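Local coordinates for protein ubiquitin-conjugating enzyme (Plasmodium vivax, PDB 2FO3) that probably accepts activated ubiquitin as a thioester and passes it on to target proteins, acting as an E2 conjugating enzyme of the UBC family, at residues 16-21 with 103-108; 22-27 with 43-48; 36-41 with 59-64; 88-93 with 110-115. One frame throughout, in Å; residues are numbered along the deposited sequence. Where two conformers were deposited one is given.

Helix 10-20 leads the chain. Its end, residues 16-21, meets 103-108 at the start of helix 105-116, so contact 1 closes a long loop that holds the whole antiparallel sheet. Contacts 2 and 3 are nested inside it. They cross each other: 22-27 reaches 43-48, and between these segments 36-41 sets off to pair with 59-64. Both serve the sheet: contact 2 ties the turn before strand 26-30 to the loop after strand 37-43, and contact 3 joins strands 37-43 and 54-60. Contact 4 follows both in series. It packs 88-93 on helix 105-116, and crosses contact 1 because 103-108 lies between its two segments.

Contact 1: residues 16-21 with 103-108; sequences HNFLNN and LSISGL
The F18 ring and the N17 amide both meet the start of helix 105-116. The ring comes obliquely: CD1 of F18 lies 3.7 Å from N of S106 and 4.2 Å from CG2 of I105. The N17 amide turns its oxygen toward S106 and S104, with OD1 of N17 3.4 Å from CB of S106. Here the last turn of the N-terminal helix of the UBC fold meets the N-terminus of helix 105-116. S104 is the N-cap of that helix, and its OG accepts a capping bond from N of G107. Water ties the cap to N17. Water 1 accepts a bond from N of S106 and sits 2.9 Å from OD1 of N17. Water 2 lies 2.7 Å from OG of S104 and has a weaker link to OD1 of N17. The buried S106 side chain reaches the loop after helix 10-20. P23 packs against both F18 and S106, and N of I105 is hydrogen-bonded to OE1 of E14. In S106, OG stands anti to the backbone N (chi1 -169°). From there OG of S106 donates to O of N21 at 2.8 Å, nearly in line with the carbonyl bond (162°).

Contact 2: residues 22-27 with 43-48; sequences PPINCT and VGLENT
N25 lays its amide against the end of the L45 side chain, with ND2 of N25 3.5 Å from CD2 of L45. It sits in the type II beta turn P23 to C26 that leads into strand 26-30 of the UBC sheet. The neighbouring strand 37-43 ends at V43. N25 grips V43 twice. The backbone N of V43 donates to O of N25 at 3.0 Å, and ND2 of N25 donates to O of V43 at 2.8 Å. The acceptor of the second bond lies in the amide plane of N25, but ND2 stands above the carbonyl plane of V43 by 35°. The backbone bond joins the two segments; the ND2 bond holds the amide beside the chain leaving V43. Water 3 takes a further bond from ND2 of N25 and one from N of E46. I24 adds an apolar touch: its side chain crosses that of L45 at about a right angle, CG1 of I24 lying 3.8 Å from CD2 of L45. I24 also packs on L110 of helix 105-116, and T27 and K41 continue the strand pairing. A second type II turn runs from L45 to T48, where OG1 of T48 donates to O of L45 at 2.8 Å.

Contact 3: residues 36-41 with 59-64; sequences RIWIVK and IIFPDD
W38 and F61 meet as a T-shaped pair: the edge of F61 points at the face of W38, with the planes 72° apart. CE2 of F61 stands over the indole, 3.7 Å from CE2 of W38. W38 lies in strand 37-43 and F61 just past the end of strand 54-60; these strands form a beta hairpin in the middle of the antiparallel UBC sheet. W38 and I59 form a hydrogen-bonded pair, each backbone N donating to the other's O. I37 and I60 form the next, non-hydrogen-bonded pair, and their side chains leave from the other face of the sheet. There they lie side by side and point the same way, CG1 of I37 being 4.2 Å from CG1 of I60. On the W38 face, V40 and I59 add a methyl contact between CG2 of V40 and CD1 of I59 at 3.7 Å. Helices cover this face: I105 packs on W38, I59 and F61, and F18 packs on V40. Past the strand end, N of F61 donates to O of R36 at 2.8 Å. That carbonyl also borders the ring, since O of R36 lies near the plane of F61 at its edge. R36 follows the outgoing chain, extended from CG to NE, and its guanidinium lies with one face under CA of D63, offset toward the rim. NH1 of R36 makes a weak hydrogen bond to O of F61 at 3.4 Å.

Contact 4: residues 88-93 with 110-115; sequences GDICLS and LSIISM
I90 and L92 both point toward helix 105-116, where I112 and M115 receive them. The contact is apolar, with no hydrogen bond across it. In I90, CG1 lies beside the backbone N (chi1 -62°) and CG2 anti to it, so the two branches go to different partners. CD1 of I90 reaches CD1 of I112 at 3.9 Å, and CG2 of I90 meets CE of M115 at 4.0 Å. The I90 and I112 chains cross at about a right angle. M115 runs out from the helix with its first two torsions near anti, which carries SD of M115 to 4.0 Å from O of C91. The bend at chi3 (74°) then turns CE to CG2 of I90. L92, two residues on along an extended chain, points the same way as I90, with CG anti to the backbone N (chi1 178°). Its CD2 touches CG1 of I112 at 4.0 Å, and its CD1 comes only loosely near SD of M115. C91, between I90 and L92, points its CB away from the helix and is exposed. The sequence around it resembles the active-site stretch of E2 enzymes, so it is probably the thioester-forming cysteine of the family. I90 and I112 both pack on L57 of strand 54-60 and F74 of strand 71-74, so 88-93 runs beside the outermost strand 71-74 and meets the flank of helix 105-116.

Contact 1: residues 16-21 with 103-108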
loop_
_atom_site.group_PDB
_atom_site.type_symbol
_atom_site.label_atom_id
_atom_site.label_comp_id
_atom_site.label_asym_id
_atom_site.label_seq_id
_atom_site.Cartn_x
_atom_site.Cartn_y
_atom_site.Cartn_z
ATOM N N HIS A 16 1.601 8.430 -11.687
ATOM C CA HIS A 16 0.537 8.648 -12.685
ATOM C C HIS A 16 -0.546 7.601 -12.565
ATOM O O HIS A 16 -1.731 7.915 -12.531
ATOM C CB HIS A 16 1.118 8.632 -14.118
ATOM C CG HIS A 16 0.066 8.539 -15.186
ATOM N ND1 HIS A 16 -0.891 9.515 -15.381
ATOM C CD2 HIS A 16 -0.179 7.583 -16.119
ATOM C CE1 HIS A 16 -1.676 9.167 -16.391
ATOM N NE2 HIS A 16 -1.272 7.995 -16.849
ATOM N N ASN A 17 -0.146 6.328 -12.509
ATOM C CA ASN A 17 -1.149 5.263 -12.451
ATOM C C ASN A 17 -2.044 5.335 -11.245
ATOM O O ASN A 17 -3.272 5.166 -11.363
ATOM C CB ASN A 17 -0.493 3.879 -12.537
ATOM C CG ASN A 17 -1.507 2.778 -12.450
ATOM O OD1 ASN A 17 -1.597 2.068 -11.445
ATOM N ND2 ASN A 17 -2.330 2.666 -13.470
ATOM N N PHE A 18 -1.435 5.589 -10.082
ATOM C CA PHE A 18 -2.143 5.683 -8.830
ATOM C C PHE A 18 -3.077 6.905 -8.824
ATOM O O PHE A 18 -4.219 6.801 -8.412
ATOM C CB PHE A 18 -1.170 5.775 -7.667
ATOM C CG PHE A 18 -1.763 5.349 -6.362
ATOM C CD1 PHE A 18 -1.464 4.092 -5.829
ATOM C CD2 PHE A 18 -2.620 6.190 -5.658
ATOM C CE1 PHE A 18 -2.002 3.698 -4.606
ATOM C CE2 PHE A 18 -3.194 5.800 -4.427
ATOM C CZ PHE A 18 -2.881 4.572 -3.895
ATOM N N LEU A 19 -2.584 8.052 -9.285
ATOM C CA LEU A 19 -3.421 9.280 -9.271
ATOM C C LEU A 19 -4.560 9.158 -10.237
ATOM O O LEU A 19 -5.657 9.615 -9.963
ATOM C CB LEU A 19 -2.602 10.509 -9.619
ATOM C CG LEU A 19 -1.544 10.864 -8.575
ATOM C CD1 LEU A 19 -0.677 12.029 -9.082
ATOM C CD2 LEU A 19 -2.176 11.166 -7.178
ATOM N N ASN A 20 -4.288 8.540 -11.382
ATOM C CA ASN A 20 -5.325 8.355 -12.404
ATOM C C ASN A 20 -6.303 7.216 -12.067
ATOM O O ASN A 20 -7.520 7.322 -12.309
ATOM C CB ASN A 20 -4.680 8.158 -13.769
ATOM C CG ASN A 20 -5.280 9.044 -14.817
ATOM O OD1 ASN A 20 -5.447 8.630 -15.967
ATOM N ND2 ASN A 20 -5.621 10.291 -14.430
ATOM N N ASN A 21 -5.786 6.160 -11.443
ATOM C CA ASN A 21 -6.595 5.006 -11.097
ATOM C C ASN A 21 -6.330 4.586 -9.647
ATOM O O ASN A 21 -5.706 3.532 -9.404
ATOM C CB ASN A 21 -6.313 3.857 -12.101
ATOM C CG ASN A 21 -7.028 2.537 -11.738
ATOM O OD1 ASN A 21 -8.110 2.525 -11.130
ATOM N ND2 ASN A 21 -6.410 1.413 -12.122
ATOM N N LEU A 103 3.993 -5.633 -11.098
ATOM C CA LEU A 103 2.960 -5.212 -10.154
ATOM C C LEU A 103 2.895 -3.677 -10.104
ATOM O O LEU A 103 3.934 -3.010 -9.966
ATOM C CB LEU A 103 3.264 -5.776 -8.749
ATOM C CG LEU A 103 2.461 -5.381 -7.494
ATOM C CD1 LEU A 103 0.990 -5.736 -7.622
ATOM C CD2 LEU A 103 3.068 -6.005 -6.210
ATOM N N SER A 104 1.686 -3.133 -10.256
ATOM C CA SER A 104 1.463 -1.715 -10.007
ATOM C C SER A 104 1.290 -1.471 -8.512
ATOM O O SER A 104 0.780 -2.340 -7.781
ATOM C CB SER A 104 0.203 -1.225 -10.742
ATOM O OG SER A 104 -0.988 -1.705 -10.154
ATOM N N ILE A 105 1.665 -0.280 -8.040
ATOM C CA ILE A 105 1.442 0.042 -6.623
ATOM C C ILE A 105 -0.066 0.123 -6.322
ATOM O O ILE A 105 -0.533 -0.319 -5.274
ATOM C CB ILE A 105 2.159 1.353 -6.223
ATOM C CG1 ILE A 105 3.669 1.269 -6.563
ATOM C CG2 ILE A 105 1.861 1.736 -4.746
ATOM C CD1 ILE A 105 4.454 0.070 -5.893
ATOM N N SER A 106 -0.819 0.736 -7.223
ATOM C CA SER A 106 -2.272 0.724 -7.107
ATOM C C SER A 106 -2.847 -0.710 -6.858
ATOM O O SER A 106 -3.654 -0.912 -5.951
ATOM C CB SER A 106 -2.918 1.360 -8.354
ATOM O OG SER A 106 -4.278 1.555 -8.094
ATOM N N GLY A 107 -2.419 -1.686 -7.665
ATOM C CA GLY A 107 -2.865 -3.090 -7.536
ATOM C C GLY A 107 -2.392 -3.727 -6.225
ATOM O O GLY A 107 -3.116 -4.542 -5.633
ATOM N N LEU A 108 -1.188 -3.370 -5.794
ATOM C CA LEU A 108 -0.672 -3.863 -4.518
ATOM C C LEU A 108 -1.575 -3.413 -3.371
ATOM O O LEU A 108 -1.984 -4.224 -2.554
ATOM C CB LEU A 108 0.770 -3.380 -4.318
ATOM C CG LEU A 108 1.395 -3.663 -2.969
ATOM C CD1 LEU A 108 1.528 -5.172 -2.784
ATOM C CD2 LEU A 108 2.735 -2.952 -2.880
HETATM O O HOH W 1 0.316 2.515 -9.330
HETATM O O HOH W 2 -3.311 -0.921 -11.319
#

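Contact 2: residues 22-27 with 43-48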
loop_
_atom_site.group_PDB
_atom_site.type_symbol
_atom_site.label_atom_id
_atom_site.label_comp_id
_atom_site.label_asym_id
_atom_site.label_seq_id
_atom_site.Cartn_x
_atom_site.Cartn_y
_atom_site.Cartn_z
ATOM N N PRO A 22 -6.800 5.402 -8.671
ATOM C CA PRO A 22 -6.503 5.068 -7.270
ATOM C C PRO A 22 -7.330 3.878 -6.797
ATOM O O PRO A 22 -8.464 3.708 -7.250
ATOM C CB PRO A 22 -6.943 6.325 -6.515
ATOM C CG PRO A 22 -8.042 6.902 -7.385
ATOM C CD PRO A 22 -7.641 6.620 -8.783
ATOM N N PRO A 23 -6.783 3.058 -5.889
ATOM C CA PRO A 23 -7.596 1.986 -5.322
ATOM C C PRO A 23 -8.832 2.561 -4.643
ATOM O O PRO A 23 -8.808 3.703 -4.157
ATOM C CB PRO A 23 -6.676 1.375 -4.254
ATOM C CG PRO A 23 -5.337 1.706 -4.669
ATOM C CD PRO A 23 -5.425 3.065 -5.323
ATOM N N ILE A 24 -9.901 1.780 -4.592
ATOM C CA ILE A 24 -11.146 2.192 -3.916
ATOM C C ILE A 24 -10.940 2.704 -2.458
ATOM O O ILE A 24 -10.270 2.053 -1.620
ATOM C CB ILE A 24 -12.234 1.038 -3.986
ATOM C CG1 ILE A 24 -13.591 1.481 -3.412
ATOM C CG2 ILE A 24 -11.747 -0.249 -3.289
ATOM C CD1 ILE A 24 -14.385 2.525 -4.251
ATOM N N ASN A 25 -11.521 3.884 -2.176
ATOM C CA ASN A 25 -11.444 4.533 -0.853
ATOM C C ASN A 25 -10.022 4.933 -0.415
ATOM O O ASN A 25 -9.762 5.072 0.787
ATOM C CB ASN A 25 -12.092 3.640 0.241
ATOM C CG ASN A 25 -13.610 3.804 0.315
ATOM O OD1 ASN A 25 -14.267 4.088 -0.695
ATOM N ND2 ASN A 25 -14.179 3.598 1.516
ATOM N N CYS A 26 -9.113 5.087 -1.378
ATOM C CA CYS A 26 -7.743 5.474 -1.097
ATOM C C CYS A 26 -7.383 6.805 -1.723
ATOM O O CYS A 26 -7.838 7.132 -2.824
ATOM C CB CYS A 26 -6.755 4.408 -1.599
ATOM S SG CYS A 26 -6.890 2.853 -0.753
ATOM N N THR A 27 -6.549 7.554 -1.031
ATOM C CA THR A 27 -6.004 8.783 -1.555
ATOM C C THR A 27 -4.512 8.781 -1.247
ATOM O O THR A 27 -4.056 8.162 -0.264
ATOM C CB THR A 27 -6.646 10.018 -0.916
ATOM O OG1 THR A 27 -6.566 9.893 0.492
ATOM C CG2 THR A 27 -8.124 10.174 -1.355
ATOM N N VAL A 43 -9.817 4.620 3.757
ATOM C CA VAL A 43 -11.000 4.729 4.624
ATOM C C VAL A 43 -11.768 3.444 4.457
ATOM O O VAL A 43 -12.196 3.118 3.360
ATOM C CB VAL A 43 -11.890 5.932 4.257
ATOM C CG1 VAL A 43 -13.083 6.048 5.251
ATOM C CG2 VAL A 43 -11.056 7.216 4.231
ATOM N N GLY A 44 -11.900 2.699 5.547
ATOM C CA GLY A 44 -12.543 1.384 5.554
ATOM C C GLY A 44 -13.868 1.347 4.828
ATOM O O GLY A 44 -14.774 2.165 5.091
ATOM N N LEU A 45 -13.981 0.412 3.905
ATOM C CA LEU A 45 -15.211 0.255 3.135
ATOM C C LEU A 45 -16.439 -0.096 3.970
ATOM O O LEU A 45 -16.376 -0.905 4.908
ATOM C CB LEU A 45 -15.011 -0.779 2.024
ATOM C CG LEU A 45 -14.181 -0.234 0.871
ATOM C CD1 LEU A 45 -13.399 -1.315 0.149
ATOM C CD2 LEU A 45 -15.066 0.555 -0.082
ATOM N N GLU A 46 -17.556 0.524 3.618
ATOM C CA GLU A 46 -18.850 0.141 4.171
ATOM C C GLU A 46 -19.068 -1.347 3.848
ATOM O O GLU A 46 -18.664 -1.825 2.784
ATOM C CB GLU A 46 -19.966 1.010 3.569
ATOM N N ASN A 47 -19.660 -2.073 4.792
ATOM C CA ASN A 47 -19.948 -3.512 4.642
ATOM C C ASN A 47 -18.729 -4.431 4.857
ATOM O O ASN A 47 -18.730 -5.597 4.444
ATOM C CB ASN A 47 -20.669 -3.825 3.309
ATOM N N THR A 48 -17.694 -3.880 5.489
ATOM C CA THR A 48 -16.540 -4.658 5.947
ATOM C C THR A 48 -16.381 -4.319 7.425
ATOM O O THR A 48 -16.960 -3.334 7.897
ATOM C CB THR A 48 -15.222 -4.353 5.151
ATOM O OG1 THR A 48 -14.713 -3.053 5.492
ATOM C CG2 THR A 48 -15.447 -4.450 3.641
HETATM O O HOH W 3 -17.271 2.805 1.404
#

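Contact 3: residues 36-41 with 59-64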
loop_
_atom_site.group_PDB
_atom_site.type_symbol
_atom_site.label_atom_id
_atom_site.label_comp_id
_atom_site.label_asym_id
_atom_site.label_seq_id
_atom_site.Cartn_x
_atom_site.Cartn_y
_atom_site.Cartn_z
ATOM N N ARG A 36 10.983 8.704 -2.749
ATOM C CA ARG A 36 10.887 7.245 -2.585
ATOM C C ARG A 36 9.925 6.802 -1.476
ATOM O O ARG A 36 9.822 5.607 -1.176
ATOM C CB ARG A 36 12.296 6.640 -2.415
ATOM C CG ARG A 36 13.155 6.904 -3.620
ATOM C CD ARG A 36 14.364 6.023 -3.689
ATOM N NE ARG A 36 14.834 5.961 -5.075
ATOM C CZ ARG A 36 14.564 4.963 -5.933
ATOM N NH1 ARG A 36 13.848 3.905 -5.558
ATOM N NH2 ARG A 36 15.038 5.012 -7.180
ATOM N N ILE A 37 9.196 7.751 -0.881
ATOM C CA ILE A 37 8.206 7.415 0.155
ATOM C C ILE A 37 6.804 7.985 -0.174
ATOM O O ILE A 37 6.661 9.198 -0.437
ATOM C CB ILE A 37 8.639 7.899 1.590
ATOM C CG1 ILE A 37 9.877 7.151 2.075
ATOM C CG2 ILE A 37 7.505 7.742 2.577
ATOM C CD1 ILE A 37 10.365 7.573 3.464
ATOM N N TRP A 38 5.798 7.112 -0.142
ATOM C CA TRP A 38 4.387 7.484 -0.287
ATOM C C TRP A 38 3.633 7.122 0.978
ATOM O O TRP A 38 4.010 6.201 1.685
ATOM C CB TRP A 38 3.718 6.738 -1.465
ATOM C CG TRP A 38 4.226 7.014 -2.845
ATOM C CD1 TRP A 38 5.214 7.919 -3.228
ATOM C CD2 TRP A 38 3.716 6.441 -4.065
ATOM N NE1 TRP A 38 5.353 7.886 -4.591
ATOM C CE2 TRP A 38 4.445 7.009 -5.131
ATOM C CE3 TRP A 38 2.700 5.503 -4.357
ATOM C CZ2 TRP A 38 4.220 6.646 -6.487
ATOM C CZ3 TRP A 38 2.474 5.132 -5.703
ATOM C CH2 TRP A 38 3.237 5.718 -6.751
ATOM N N ILE A 39 2.537 7.814 1.238
ATOM C CA ILE A 39 1.626 7.447 2.307
ATOM C C ILE A 39 0.246 7.389 1.697
ATOM O O ILE A 39 -0.275 8.394 1.185
ATOM C CB ILE A 39 1.566 8.462 3.492
ATOM C CG1 ILE A 39 2.959 8.892 3.968
ATOM C CG2 ILE A 39 0.698 7.912 4.650
ATOM C CD1 ILE A 39 3.708 7.831 4.652
ATOM N N VAL A 40 -0.334 6.206 1.746
ATOM C CA VAL A 40 -1.682 5.986 1.250
ATOM C C VAL A 40 -2.697 5.965 2.406
ATOM O O VAL A 40 -2.533 5.230 3.404
ATOM C CB VAL A 40 -1.740 4.677 0.388
ATOM C CG1 VAL A 40 -3.184 4.335 -0.021
ATOM C CG2 VAL A 40 -0.872 4.822 -0.821
ATOM N N LYS A 41 -3.739 6.781 2.280
ATOM C CA LYS A 41 -4.848 6.794 3.239
ATOM C C LYS A 41 -5.999 5.920 2.732
ATOM O O LYS A 41 -6.503 6.127 1.632
ATOM C CB LYS A 41 -5.335 8.246 3.476
ATOM C CG LYS A 41 -6.562 8.362 4.387
ATOM C CD LYS A 41 -6.859 9.820 4.720
ATOM C CE LYS A 41 -8.262 9.965 5.344
ATOM N NZ LYS A 41 -8.504 11.311 6.010
ATOM N N ILE A 59 4.616 3.360 2.097
ATOM C CA ILE A 59 5.211 2.660 0.977
ATOM C C ILE A 59 6.596 3.208 0.705
ATOM O O ILE A 59 6.759 4.381 0.422
ATOM C CB ILE A 59 4.326 2.724 -0.294
ATOM C CG1 ILE A 59 2.945 2.081 -0.035
ATOM C CG2 ILE A 59 5.026 1.990 -1.466
ATOM C CD1 ILE A 59 1.907 2.465 -1.099
ATOM N N ILE A 60 7.608 2.351 0.830
ATOM C CA ILE A 60 8.986 2.773 0.577
ATOM C C ILE A 60 9.568 2.053 -0.608
ATOM O O ILE A 60 9.637 0.806 -0.629
ATOM C CB ILE A 60 9.896 2.520 1.816
ATOM C CG1 ILE A 60 9.279 3.124 3.080
ATOM C CG2 ILE A 60 11.321 3.057 1.560
ATOM C CD1 ILE A 60 9.835 2.594 4.355
ATOM N N PHE A 61 10.010 2.820 -1.593
ATOM C CA PHE A 61 10.666 2.242 -2.771
ATOM C C PHE A 61 12.177 2.125 -2.541
ATOM O O PHE A 61 12.856 3.156 -2.389
ATOM C CB PHE A 61 10.435 3.105 -3.990
ATOM C CG PHE A 61 9.000 3.269 -4.345
ATOM C CD1 PHE A 61 8.368 2.364 -5.213
ATOM C CD2 PHE A 61 8.256 4.332 -3.808
ATOM C CE1 PHE A 61 7.010 2.528 -5.543
ATOM C CE2 PHE A 61 6.894 4.488 -4.133
ATOM C CZ PHE A 61 6.282 3.585 -4.992
ATOM N N PRO A 62 12.699 0.871 -2.494
ATOM C CA PRO A 62 14.123 0.655 -2.287
ATOM C C PRO A 62 14.929 1.038 -3.529
ATOM O O PRO A 62 14.376 1.203 -4.627
ATOM C CB PRO A 62 14.211 -0.851 -1.997
ATOM C CG PRO A 62 13.068 -1.441 -2.773
ATOM C CD PRO A 62 11.961 -0.412 -2.614
ATOM N N ASP A 63 16.231 1.187 -3.345
ATOM C CA ASP A 63 17.107 1.563 -4.428
ATOM C C ASP A 63 17.047 0.610 -5.646
ATOM O O ASP A 63 17.269 1.045 -6.792
ATOM C CB ASP A 63 18.546 1.671 -3.918
ATOM C CG ASP A 63 19.382 2.584 -4.768
ATOM O OD1 ASP A 63 18.994 3.770 -4.924
ATOM O OD2 ASP A 63 20.421 2.128 -5.283
ATOM N N ASP A 64 16.772 -0.670 -5.392
ATOM C CA ASP A 64 16.675 -1.688 -6.455
ATOM C C ASP A 64 15.257 -1.863 -7.023
ATOM O O ASP A 64 15.009 -2.783 -7.830
ATOM C CB ASP A 64 17.190 -3.045 -5.947
ATOM C CG ASP A 64 18.697 -3.111 -5.870
ATOM O OD1 ASP A 64 19.367 -2.084 -6.107
ATOM O OD2 ASP A 64 19.223 -4.211 -5.580
#

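Contact 4: residues 88-93 with 110-115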
loop_
_atom_site.group_PDB
_atom_site.type_symbol
_atom_site.label_atom_id
_atom_site.label_comp_id
_atom_site.label_asym_id
_atom_site.label_seq_id
_atom_site.Cartn_x
_atom_site.Cartn_y
_atom_site.Cartn_z
ATOM N N GLY A 88 2.550 -3.136 12.145
ATOM C CA GLY A 88 1.967 -2.759 10.856
ATOM C C GLY A 88 2.497 -3.536 9.665
ATOM O O GLY A 88 1.980 -3.373 8.573
ATOM N N ASP A 89 3.524 -4.380 9.854
ATOM C CA ASP A 89 4.030 -5.254 8.744
ATOM C C ASP A 89 2.936 -6.147 8.227
ATOM O O ASP A 89 2.043 -6.544 8.971
ATOM C CB ASP A 89 5.199 -6.133 9.200
ATOM C CG ASP A 89 6.485 -5.357 9.385
ATOM O OD1 ASP A 89 6.594 -4.207 8.920
ATOM O OD2 ASP A 89 7.416 -5.921 9.994
ATOM N N ILE A 90 3.020 -6.519 6.953
ATOM C CA ILE A 90 1.923 -7.238 6.336
ATOM C C ILE A 90 2.485 -8.547 5.823
ATOM O O ILE A 90 3.562 -8.573 5.214
ATOM C CB ILE A 90 1.316 -6.425 5.160
ATOM C CG1 ILE A 90 0.728 -5.076 5.686
ATOM C CG2 ILE A 90 0.264 -7.238 4.377
ATOM C CD1 ILE A 90 0.541 -4.013 4.530
ATOM N N CYS A 91 1.738 -9.621 6.079
ATOM C CA CYS A 91 2.053 -10.933 5.547
ATOM C C CYS A 91 1.216 -11.116 4.289
ATOM O O CYS A 91 0.015 -11.382 4.358
ATOM C CB CYS A 91 1.742 -12.047 6.575
ATOM S SG CYS A 91 2.136 -13.712 5.890
ATOM N N LEU A 92 1.857 -10.945 3.134
ATOM C CA LEU A 92 1.170 -11.026 1.839
ATOM C C LEU A 92 2.153 -11.500 0.789
ATOM O O LEU A 92 3.134 -10.820 0.516
ATOM C CB LEU A 92 0.612 -9.643 1.422
ATOM C CG LEU A 92 -0.095 -9.585 0.051
ATOM C CD1 LEU A 92 -1.472 -10.248 0.111
ATOM C CD2 LEU A 92 -0.219 -8.136 -0.456
ATOM N N SER A 93 1.869 -12.664 0.187
ATOM C CA SER A 93 2.753 -13.271 -0.817
ATOM C C SER A 93 3.117 -12.323 -1.962
ATOM O O SER A 93 4.254 -12.342 -2.433
ATOM C CB SER A 93 2.116 -14.553 -1.391
ATOM O OG SER A 93 1.807 -15.463 -0.349
ATOM N N LEU A 110 -4.700 -2.337 -3.671
ATOM C CA LEU A 110 -6.018 -2.976 -3.808
ATOM C C LEU A 110 -6.019 -4.430 -3.250
ATOM O O LEU A 110 -7.001 -4.861 -2.635
ATOM C CB LEU A 110 -6.513 -2.913 -5.255
ATOM C CG LEU A 110 -7.984 -3.138 -5.530
ATOM C CD1 LEU A 110 -8.892 -2.082 -4.854
ATOM C CD2 LEU A 110 -8.171 -3.146 -7.026
ATOM N N SER A 111 -4.943 -5.168 -3.484
ATOM C CA SER A 111 -4.815 -6.530 -2.913
ATOM C C SER A 111 -4.801 -6.525 -1.384
ATOM O O SER A 111 -5.325 -7.453 -0.750
ATOM C CB SER A 111 -3.572 -7.231 -3.444
ATOM O OG SER A 111 -3.679 -7.420 -4.854
ATOM N N ILE A 112 -4.213 -5.487 -0.800
ATOM C CA ILE A 112 -4.188 -5.343 0.674
ATOM C C ILE A 112 -5.589 -5.065 1.141
ATOM O O ILE A 112 -6.060 -5.664 2.095
ATOM C CB ILE A 112 -3.190 -4.211 1.137
ATOM C CG1 ILE A 112 -1.725 -4.642 0.854
ATOM C CG2 ILE A 112 -3.446 -3.806 2.639
ATOM C CD1 ILE A 112 -0.696 -3.482 0.818
ATOM N N ILE A 113 -6.294 -4.192 0.423
ATOM C CA ILE A 113 -7.648 -3.838 0.816
ATOM C C ILE A 113 -8.513 -5.090 0.691
ATOM O O ILE A 113 -9.330 -5.375 1.552
ATOM C CB ILE A 113 -8.223 -2.671 -0.056
ATOM C CG1 ILE A 113 -7.429 -1.394 0.184
ATOM C CG2 ILE A 113 -9.707 -2.427 0.256
ATOM C CD1 ILE A 113 -7.758 -0.292 -0.848
ATOM N N SER A 114 -8.305 -5.844 -0.384
ATOM C CA SER A 114 -8.983 -7.133 -0.544
ATOM C C SER A 114 -8.740 -8.076 0.648
ATOM O O SER A 114 -9.711 -8.643 1.217
ATOM C CB SER A 114 -8.548 -7.805 -1.841
ATOM O OG SER A 114 -9.263 -9.008 -2.017
ATOM N N MET A 115 -7.461 -8.249 1.008
ATOM C CA MET A 115 -7.047 -9.088 2.168
ATOM C C MET A 115 -7.790 -8.663 3.433
ATOM O O MET A 115 -8.379 -9.492 4.119
ATOM C CB MET A 115 -5.536 -9.020 2.367
ATOM C CG MET A 115 -4.966 -9.861 3.548
ATOM S SD MET A 115 -3.325 -9.253 3.981
ATOM C CE MET A 115 -3.725 -7.716 4.812
#